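Local coordinates for cysteine hydrolase (Staphylococcus aureus, PDB 6KUA), which hydrolyses nicotinamide to nicotinate and ammonia, as a zinc-containing nicotinamidase of the isochorismatase-like cysteine hydrolase family, at residues C24-I35 / P155-N163; Y107-D116 / H140-Y150. All coordinates share one frame; numbering follows the deposited sequence.

Contact 1: C24-I35 / P155-N163; sequences CGKPGQNIEDFI and PAEGVASFN
The ring of Phe34 lies against the turn at residues 155-158, with Glu157 CB over one face as a CH-pi contact, 3.8 Å from the ring centroid and 18° off the ring normal. Pro155 CG and Gly158 CA approach the same ring obliquely, Gly158 CA reaching 3.4 Å from Phe34 CD1. At the far end of the contact, the Phe162 ring meets Cys24 SG at its edge, near the ring plane, a sulfur-aromatic contact with SG 4.0 Å from CD2; Ser161 OG, hydrogen-bonded to Asp135, sits 4.2 Å above one face of that ring, toward its rim. Between these rings, helix 25-29 and the start of helix 32-44 pack along the end of strand 151-160, an edge strand of the chain's own parallel sheet in this isochorismatase-type alpha/beta fold. With CG anti to the backbone N of Phe34 (chi1 -175°), the ring extends across the Glu157 side chain at about a right angle. Ile31 fills the middle: its CG2 rests 3.9 Å from Ala160 CB, while CD1 reaches the carbonyl O of Gly158. Ala160 CB in turn sits against the backbone of Pro27 and Gly28, a close approach of strand to helix. On the other face of strand 151-160, Val159 packs on helix 164-176. No direct hydrogen bond joins the two segments; a water bridges them instead, lying 3.0 Å from Asn30 O and 2.8 Å from Glu157 O.

Contact 2: Y107-D116 / H140-Y150; sequences YDSFFGTPLD and HTAISAYNLGY
Phe110 packs on helix 137-147, its CE1 near Thr141 CG2 and Ala145 CB and its CD2 3.6 Å from Leu148 CD1. Leu115 CD2, from its own segment, covers the centre of one ring face. Asp108 holds CG anti to its own N (chi1 173°), carrying the carboxylate toward the helix; OD2 is paired with Ser144 OG, although the modelled 2.4 Å is too short to be taken literally. The other oxygen, OD1, accepts from Phe110 N at 2.8 Å, from above the carboxylate plane, closing an Asx turn. Thr141 OG1, anti to the carbonyl carbon (chi1 -63°), is thereby turned toward the 107-116 loop and accepts from Ser109 N, at 3.0 Å, and Ser109 OG, at 2.8 Å; Cys137 O is its further hydrogen-bond partner. Tyr107 and His140 form an offset edge-to-face pair, the Tyr107 edge toward the His140 face, planes at 87°; His140 NE2 is hydrogen-bonded to His173 NE2 of the second subunit. Tyr150 OH donates to Asp116 OD1 at 2.6 Å, almost in line with the CG-OD1 bond, and Arg120 NE of the same chain forms a salt bridge with Asp116 OD2. At Gly149 a Schellman motif turns the chain toward strand 151-160, a helix-to-strand passage of this parallel-sheet alpha/beta fold.

How the contacts relate
Contacts 1 and 2 lie on opposite sides of the chain's centre, about 21 Å apart between centres, and do not touch. They are linked through the chain: helix 137-147 of contact 2 leads into strand 151-160, whose end forms half of contact 1. Contact 1 is the more buried and chiefly apolar, with helices set on an edge strand of the chain's own sheet and a water as its polar link. Contact 2 is partly buried and richer in direct hydrogen bonds, joining a loop and the start of helix 115-121 to a helix. It also lies against other subunits through Tyr107, His140 and Tyr150, whereas in contact 1 segment 155-163 touches the second subunit at Asn163.

Contact 1: C24-I35 / P155-N163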
loop_
_atom_site.group_PDB
_atom_site.type_symbol
_atom_site.label_atom_id
_atom_site.label_comp_id
_atom_site.label_asym_id
_atom_site.label_seq_id
_atom_site.Cartn_x
_atom_site.Cartn_y
_atom_site.Cartn_z
ATOM N N CYS A 24 -27.585 7.251 11.052
ATOM C CA CYS A 24 -27.027 7.935 12.210
ATOM C C CYS A 24 -27.983 8.958 12.798
ATOM O O CYS A 24 -27.614 9.638 13.763
ATOM C CB CYS A 24 -25.713 8.641 11.847
ATOM S SG CYS A 24 -24.310 7.537 11.775
ATOM N N GLY A 25 -29.176 9.109 12.232
ATOM C CA GLY A 25 -30.198 9.985 12.759
ATOM C C GLY A 25 -29.708 11.402 12.988
ATOM O O GLY A 25 -28.813 11.913 12.295
ATOM N N LYS A 26 -30.290 12.035 14.013
ATOM C CA LYS A 26 -30.125 13.470 14.256
ATOM C C LYS A 26 -28.678 13.957 14.240
ATOM O O LYS A 26 -28.423 15.010 13.632
ATOM C CB LYS A 26 -30.802 13.847 15.584
ATOM C CG LYS A 26 -31.071 15.349 15.744
ATOM C CD LYS A 26 -30.979 15.802 17.205
ATOM C CE LYS A 26 -30.765 17.315 17.313
ATOM N NZ LYS A 26 -30.815 17.834 18.717
ATOM N N PRO A 27 -27.700 13.285 14.877
ATOM C CA PRO A 27 -26.341 13.867 14.904
ATOM C C PRO A 27 -25.741 14.091 13.524
ATOM O O PRO A 27 -25.243 15.191 13.252
ATOM C CB PRO A 27 -25.539 12.851 15.737
ATOM C CG PRO A 27 -26.319 11.601 15.681
ATOM C CD PRO A 27 -27.754 12.042 15.668
ATOM N N GLY A 28 -25.790 13.091 12.635
ATOM C CA GLY A 28 -25.302 13.294 11.279
ATOM C C GLY A 28 -26.051 14.381 10.525
ATOM O O GLY A 28 -25.488 15.029 9.638
ATOM N N GLN A 29 -27.331 14.582 10.854
ATOM C CA GLN A 29 -28.104 15.663 10.259
ATOM C C GLN A 29 -27.684 17.018 10.811
ATOM O O GLN A 29 -27.796 18.031 10.111
ATOM C CB GLN A 29 -29.600 15.433 10.501
ATOM C CG GLN A 29 -30.113 14.081 10.009
ATOM C CD GLN A 29 -31.534 13.774 10.466
ATOM O OE1 GLN A 29 -32.295 14.673 10.838
ATOM N NE2 GLN A 29 -31.898 12.497 10.434
ATOM N N ASN A 30 -27.192 17.060 12.050
ATOM C CA ASN A 30 -26.805 18.329 12.658
ATOM C C ASN A 30 -25.489 18.883 12.123
ATOM O O ASN A 30 -25.136 20.009 12.473
ATOM C CB ASN A 30 -26.701 18.177 14.177
ATOM C CG ASN A 30 -27.994 17.697 14.804
ATOM O OD1 ASN A 30 -29.031 18.349 14.696
ATOM N ND2 ASN A 30 -27.934 16.562 15.481
ATOM N N ILE A 31 -24.751 18.135 11.300
ATOM C CA ILE A 31 -23.506 18.646 10.732
ATOM C C ILE A 31 -23.679 19.123 9.293
ATOM O O ILE A 31 -22.727 19.660 8.703
ATOM C CB ILE A 31 -22.386 17.587 10.828
ATOM C CG1 ILE A 31 -22.597 16.472 9.807
ATOM C CG2 ILE A 31 -22.344 16.974 12.209
ATOM C CD1 ILE A 31 -21.573 15.367 9.917
ATOM N N GLU A 32 -24.878 18.959 8.723
ATOM C CA GLU A 32 -25.149 19.314 7.332
ATOM C C GLU A 32 -24.758 20.759 7.026
ATOM O O GLU A 32 -24.059 21.037 6.042
ATOM C CB GLU A 32 -26.638 19.061 7.046
ATOM C CG GLU A 32 -27.141 19.439 5.659
ATOM C CD GLU A 32 -28.644 19.200 5.504
ATOM O OE1 GLU A 32 -29.100 18.867 4.384
ATOM O OE2 GLU A 32 -29.371 19.333 6.514
ATOM N N ASP A 33 -25.185 21.696 7.870
ATOM C CA ASP A 33 -24.896 23.101 7.600
ATOM C C ASP A 33 -23.396 23.372 7.613
ATOM O O ASP A 33 -22.897 24.165 6.806
ATOM C CB ASP A 33 -25.605 23.993 8.623
ATOM C CG ASP A 33 -27.047 24.305 8.242
ATOM O OD1 ASP A 33 -27.580 23.697 7.280
ATOM O OD2 ASP A 33 -27.652 25.166 8.926
ATOM N N PHE A 34 -22.657 22.724 8.521
ATOM C CA PHE A 34 -21.218 22.958 8.601
ATOM C C PHE A 34 -20.489 22.380 7.392
ATOM O O PHE A 34 -19.546 22.988 6.875
ATOM C CB PHE A 34 -20.665 22.362 9.892
ATOM C CG PHE A 34 -19.209 22.649 10.117
ATOM C CD1 PHE A 34 -18.233 21.774 9.651
ATOM C CD2 PHE A 34 -18.817 23.789 10.797
ATOM C CE1 PHE A 34 -16.887 22.031 9.865
ATOM C CE2 PHE A 34 -17.475 24.058 11.015
ATOM C CZ PHE A 34 -16.508 23.177 10.547
ATOM N N ILE A 35 -20.904 21.206 6.935
ATOM C CA ILE A 35 -20.266 20.599 5.771
ATOM C C ILE A 35 -20.500 21.450 4.525
ATOM O O ILE A 35 -19.569 21.704 3.746
ATOM C CB ILE A 35 -20.770 19.155 5.598
ATOM C CG1 ILE A 35 -20.289 18.279 6.764
ATOM C CG2 ILE A 35 -20.291 18.569 4.298
ATOM C CD1 ILE A 35 -20.663 16.819 6.600
ATOM N N PRO A 155 -12.563 19.005 12.157
ATOM C CA PRO A 155 -13.345 19.922 12.999
ATOM C C PRO A 155 -14.466 19.167 13.686
ATOM O O PRO A 155 -15.212 18.428 13.045
ATOM C CB PRO A 155 -13.886 20.953 12.000
ATOM C CG PRO A 155 -13.912 20.232 10.701
ATOM C CD PRO A 155 -12.704 19.310 10.725
ATOM N N ALA A 156 -14.575 19.347 15.002
ATOM C CA ALA A 156 -15.576 18.598 15.752
ATOM C C ALA A 156 -16.993 18.925 15.299
ATOM O O ALA A 156 -17.895 18.101 15.472
ATOM C CB ALA A 156 -15.418 18.873 17.247
ATOM N N GLU A 157 -17.208 20.109 14.724
ATOM C CA GLU A 157 -18.507 20.481 14.170
ATOM C C GLU A 157 -18.794 19.811 12.832
ATOM O O GLU A 157 -19.913 19.937 12.321
ATOM C CB GLU A 157 -18.574 22.003 13.988
ATOM C CG GLU A 157 -19.250 22.781 15.107
ATOM C CD GLU A 157 -19.870 24.096 14.597
ATOM O OE1 GLU A 157 -21.094 24.116 14.287
ATOM O OE2 GLU A 157 -19.124 25.103 14.493
ATOM N N GLY A 158 -17.808 19.129 12.242
ATOM C CA GLY A 158 -17.947 18.589 10.907
ATOM C C GLY A 158 -18.050 17.081 10.844
ATOM O O GLY A 158 -18.135 16.515 9.748
ATOM N N VAL A 159 -18.072 16.415 12.003
ATOM C CA VAL A 159 -18.153 14.962 12.074
ATOM C C VAL A 159 -19.183 14.569 13.131
ATOM O O VAL A 159 -19.488 15.338 14.044
ATOM C CB VAL A 159 -16.775 14.329 12.390
ATOM C CG1 VAL A 159 -15.821 14.485 11.193
ATOM C CG2 VAL A 159 -16.168 14.972 13.643
ATOM N N ALA A 160 -19.721 13.350 13.003
ATOM C CA ALA A 160 -20.701 12.843 13.960
ATOM C C ALA A 160 -20.666 11.322 14.020
ATOM O O ALA A 160 -20.292 10.651 13.058
ATOM C CB ALA A 160 -22.118 13.296 13.609
ATOM N N SER A 161 -21.115 10.781 15.156
ATOM C CA SER A 161 -21.296 9.341 15.298
ATOM C C SER A 161 -22.587 9.044 16.056
ATOM O O SER A 161 -23.101 9.878 16.803
ATOM C CB SER A 161 -20.113 8.692 16.033
ATOM O OG SER A 161 -20.273 7.285 16.072
ATOM N N PHE A 162 -23.101 7.824 15.869
ATOM C CA PHE A 162 -24.203 7.358 16.708
ATOM C C PHE A 162 -23.747 7.061 18.129
ATOM O O PHE A 162 -24.584 6.972 19.033
ATOM C CB PHE A 162 -24.855 6.108 16.100
ATOM C CG PHE A 162 -23.888 4.971 15.835
ATOM C CD1 PHE A 162 -23.558 4.063 16.844
ATOM C CD2 PHE A 162 -23.326 4.800 14.573
ATOM C CE1 PHE A 162 -22.673 3.018 16.604
ATOM C CE2 PHE A 162 -22.443 3.753 14.323
ATOM C CZ PHE A 162 -22.115 2.861 15.342
ATOM N N ASN A 163 -22.445 6.918 18.339
ATOM C CA ASN A 163 -21.861 6.523 19.613
ATOM C C ASN A 163 -21.171 7.742 20.214
ATOM O O ASN A 163 -20.108 8.155 19.739
ATOM C CB ASN A 163 -20.886 5.366 19.389
ATOM C CG ASN A 163 -20.195 4.918 20.655
ATOM O OD1 ASN A 163 -20.434 5.453 21.740
ATOM N ND2 ASN A 163 -19.326 3.915 20.521
HETATM O O HOH W 1 -22.378 21.217 12.951
#

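Contact 2: Y107-D116 / H140-Y150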
loop_
_atom_site.group_PDB
_atom_site.type_symbol
_atom_site.label_atom_id
_atom_site.label_comp_id
_atom_site.label_asym_id
_atom_site.label_seq_id
_atom_site.Cartn_x
_atom_site.Cartn_y
_atom_site.Cartn_z
ATOM N N TYR A 107 -14.031 0.971 5.119
ATOM C CA TYR A 107 -14.228 2.223 5.848
ATOM C C TYR A 107 -13.184 3.265 5.451
ATOM O O TYR A 107 -13.509 4.446 5.282
ATOM C CB TYR A 107 -14.152 1.987 7.358
ATOM C CG TYR A 107 -14.995 0.843 7.902
ATOM C CD1 TYR A 107 -16.375 0.830 7.759
ATOM C CD2 TYR A 107 -14.397 -0.209 8.589
ATOM C CE1 TYR A 107 -17.142 -0.222 8.269
ATOM C CE2 TYR A 107 -15.142 -1.254 9.111
ATOM C CZ TYR A 107 -16.512 -1.251 8.953
ATOM O OH TYR A 107 -17.243 -2.296 9.471
ATOM N N ASP A 108 -11.919 2.842 5.324
ATOM C CA ASP A 108 -10.800 3.743 5.058
ATOM C C ASP A 108 -10.871 4.253 3.623
ATOM O O ASP A 108 -10.771 3.474 2.674
ATOM C CB ASP A 108 -9.489 2.996 5.316
ATOM C CG ASP A 108 -8.232 3.781 4.915
ATOM O OD1 ASP A 108 -8.297 4.966 4.490
ATOM O OD2 ASP A 108 -7.140 3.180 5.043
ATOM N N SER A 109 -10.982 5.572 3.473
ATOM C CA SER A 109 -11.128 6.199 2.162
ATOM C C SER A 109 -9.908 6.004 1.264
ATOM O O SER A 109 -10.018 6.187 0.044
ATOM C CB SER A 109 -11.388 7.695 2.345
ATOM O OG SER A 109 -12.635 7.936 2.998
ATOM N N PHE A 110 -8.751 5.656 1.832
ATOM C CA PHE A 110 -7.540 5.449 1.047
ATOM C C PHE A 110 -7.348 4.000 0.603
ATOM O O PHE A 110 -6.523 3.746 -0.281
ATOM C CB PHE A 110 -6.303 5.875 1.842
ATOM C CG PHE A 110 -6.224 7.356 2.114
ATOM C CD1 PHE A 110 -6.931 7.928 3.167
ATOM C CD2 PHE A 110 -5.435 8.178 1.317
ATOM C CE1 PHE A 110 -6.840 9.306 3.431
ATOM C CE2 PHE A 110 -5.345 9.561 1.567
ATOM C CZ PHE A 110 -6.050 10.119 2.623
ATOM N N PHE A 111 -8.070 3.048 1.193
ATOM C CA PHE A 111 -7.815 1.643 0.898
ATOM C C PHE A 111 -8.383 1.262 -0.460
ATOM O O PHE A 111 -9.569 1.467 -0.726
ATOM C CB PHE A 111 -8.397 0.743 1.981
ATOM C CG PHE A 111 -8.030 -0.694 1.791
ATOM C CD1 PHE A 111 -6.770 -1.146 2.142
ATOM C CD2 PHE A 111 -8.918 -1.576 1.195
ATOM C CE1 PHE A 111 -6.413 -2.467 1.940
ATOM C CE2 PHE A 111 -8.562 -2.904 0.987
ATOM C CZ PHE A 111 -7.320 -3.344 1.359
ATOM N N GLY A 112 -7.533 0.720 -1.326
ATOM C CA GLY A 112 -7.965 0.298 -2.647
ATOM C C GLY A 112 -8.491 1.404 -3.544
ATOM O O GLY A 112 -9.184 1.117 -4.522
ATOM N N THR A 113 -8.180 2.661 -3.246
ATOM C CA THR A 113 -8.618 3.797 -4.041
ATOM C C THR A 113 -7.412 4.580 -4.546
ATOM O O THR A 113 -6.291 4.392 -4.065
ATOM C CB THR A 113 -9.523 4.739 -3.233
ATOM O OG1 THR A 113 -8.697 5.486 -2.327
ATOM C CG2 THR A 113 -10.628 3.945 -2.470
ATOM N N PRO A 114 -7.600 5.446 -5.536
ATOM C CA PRO A 114 -6.494 6.296 -5.987
ATOM C C PRO A 114 -6.383 7.616 -5.219
ATOM O O PRO A 114 -5.751 8.559 -5.706
ATOM C CB PRO A 114 -6.838 6.546 -7.455
ATOM C CG PRO A 114 -8.346 6.539 -7.472
ATOM C CD PRO A 114 -8.772 5.539 -6.430
ATOM N N LEU A 115 -6.989 7.701 -4.032
ATOM C CA LEU A 115 -7.071 8.987 -3.335
ATOM C C LEU A 115 -5.687 9.579 -3.085
ATOM O O LEU A 115 -5.439 10.748 -3.391
ATOM C CB LEU A 115 -7.834 8.832 -2.023
ATOM C CG LEU A 115 -7.941 10.126 -1.202
ATOM C CD1 LEU A 115 -8.702 11.206 -1.991
ATOM C CD2 LEU A 115 -8.616 9.839 0.150
ATOM N N ASP A 116 -4.767 8.790 -2.532
ATOM C CA ASP A 116 -3.441 9.321 -2.220
ATOM C C ASP A 116 -2.760 9.848 -3.480
ATOM O O ASP A 116 -2.204 10.959 -3.486
ATOM C CB ASP A 116 -2.598 8.239 -1.539
ATOM C CG ASP A 116 -1.171 8.687 -1.234
ATOM O OD1 ASP A 116 -0.971 9.855 -0.822
ATOM O OD2 ASP A 116 -0.241 7.848 -1.387
ATOM N N HIS A 140 -10.753 5.655 10.407
ATOM C CA HIS A 140 -9.918 4.851 9.520
ATOM C C HIS A 140 -9.287 5.712 8.431
ATOM O O HIS A 140 -8.118 5.519 8.076
ATOM C CB HIS A 140 -10.737 3.716 8.899
ATOM C CG HIS A 140 -11.120 2.635 9.870
ATOM N ND1 HIS A 140 -11.202 1.308 9.504
ATOM C CD2 HIS A 140 -11.467 2.682 11.182
ATOM C CE1 HIS A 140 -11.580 0.583 10.545
ATOM N NE2 HIS A 140 -11.741 1.389 11.577
ATOM N N THR A 141 -10.061 6.640 7.863
ATOM C CA THR A 141 -9.505 7.564 6.881
ATOM C C THR A 141 -8.417 8.427 7.506
ATOM O O THR A 141 -7.351 8.606 6.913
ATOM C CB THR A 141 -10.623 8.431 6.293
ATOM O OG1 THR A 141 -11.554 7.591 5.601
ATOM C CG2 THR A 141 -10.065 9.491 5.321
ATOM N N ALA A 142 -8.659 8.945 8.722
ATOM C CA ALA A 142 -7.673 9.808 9.379
ATOM C C ALA A 142 -6.368 9.068 9.660
ATOM O O ALA A 142 -5.280 9.637 9.511
ATOM C CB ALA A 142 -8.250 10.373 10.683
ATOM N N ILE A 143 -6.456 7.791 10.044
ATOM C CA ILE A 143 -5.261 7.006 10.350
ATOM C C ILE A 143 -4.410 6.800 9.103
ATOM O O ILE A 143 -3.182 6.935 9.148
ATOM C CB ILE A 143 -5.650 5.660 10.988
ATOM C CG1 ILE A 143 -6.183 5.895 12.397
ATOM C CG2 ILE A 143 -4.437 4.714 10.998
ATOM C CD1 ILE A 143 -6.967 4.751 12.931
ATOM N N SER A 144 -5.042 6.495 7.967
ATOM C CA SER A 144 -4.281 6.373 6.728
ATOM C C SER A 144 -3.681 7.709 6.299
ATOM O O SER A 144 -2.547 7.749 5.812
ATOM C CB SER A 144 -5.164 5.816 5.615
ATOM O OG SER A 144 -5.127 4.400 5.669
ATOM N N ALA A 145 -4.450 8.800 6.415
ATOM C CA ALA A 145 -3.904 10.118 6.125
ATOM C C ALA A 145 -2.678 10.374 6.980
ATOM O O ALA A 145 -1.653 10.870 6.489
ATOM C CB ALA A 145 -4.962 11.210 6.359
ATOM N N TYR A 146 -2.760 9.995 8.259
ATOM C CA TYR A 146 -1.648 10.168 9.175
ATOM C C TYR A 146 -0.436 9.369 8.718
ATOM O O TYR A 146 0.649 9.933 8.531
ATOM C CB TYR A 146 -2.087 9.774 10.589
ATOM C CG TYR A 146 -0.950 9.623 11.550
ATOM C CD1 TYR A 146 -0.369 10.739 12.167
ATOM C CD2 TYR A 146 -0.437 8.368 11.844
ATOM C CE1 TYR A 146 0.697 10.593 13.055
ATOM C CE2 TYR A 146 0.624 8.221 12.722
ATOM C CZ TYR A 146 1.181 9.327 13.322
ATOM O OH TYR A 146 2.230 9.138 14.198
ATOM N N ASN A 147 -0.606 8.063 8.490
ATOM C CA ASN A 147 0.522 7.239 8.045
ATOM C C ASN A 147 1.124 7.759 6.750
ATOM O O ASN A 147 2.341 7.709 6.562
ATOM C CB ASN A 147 0.092 5.781 7.858
ATOM C CG ASN A 147 -0.237 5.090 9.175
ATOM O OD1 ASN A 147 0.108 5.586 10.244
ATOM N ND2 ASN A 147 -0.907 3.946 9.099
ATOM N N LEU A 148 0.293 8.250 5.834
ATOM C CA LEU A 148 0.805 8.738 4.567
ATOM C C LEU A 148 1.437 10.133 4.687
ATOM O O LEU A 148 1.899 10.686 3.689
ATOM C CB LEU A 148 -0.322 8.714 3.527
ATOM C CG LEU A 148 -0.807 7.299 3.139
ATOM C CD1 LEU A 148 -2.182 7.343 2.534
ATOM C CD2 LEU A 148 0.170 6.606 2.176
ATOM N N GLY A 149 1.480 10.706 5.882
ATOM C CA GLY A 149 2.219 11.938 6.085
ATOM C C GLY A 149 1.465 13.206 5.757
ATOM O O GLY A 149 2.094 14.235 5.542
ATOM N N TYR A 150 0.136 13.158 5.687
ATOM C CA TYR A 150 -0.663 14.359 5.510
ATOM C C TYR A 150 -0.848 15.077 6.832
ATOM O O TYR A 150 -0.989 14.442 7.881
ATOM C CB TYR A 150 -2.039 14.013 4.942
ATOM C CG TYR A 150 -1.968 13.565 3.531
ATOM C CD1 TYR A 150 -1.926 14.488 2.500
ATOM C CD2 TYR A 150 -1.908 12.213 3.218
ATOM C CE1 TYR A 150 -1.830 14.089 1.202
ATOM C CE2 TYR A 150 -1.831 11.790 1.908
ATOM C CZ TYR A 150 -1.800 12.731 0.902
ATOM O OH TYR A 150 -1.712 12.327 -0.404
HETATM O O HOH W 2 -11.100 0.314 6.752
HETATM O O HOH W 3 -7.018 2.580 7.758
#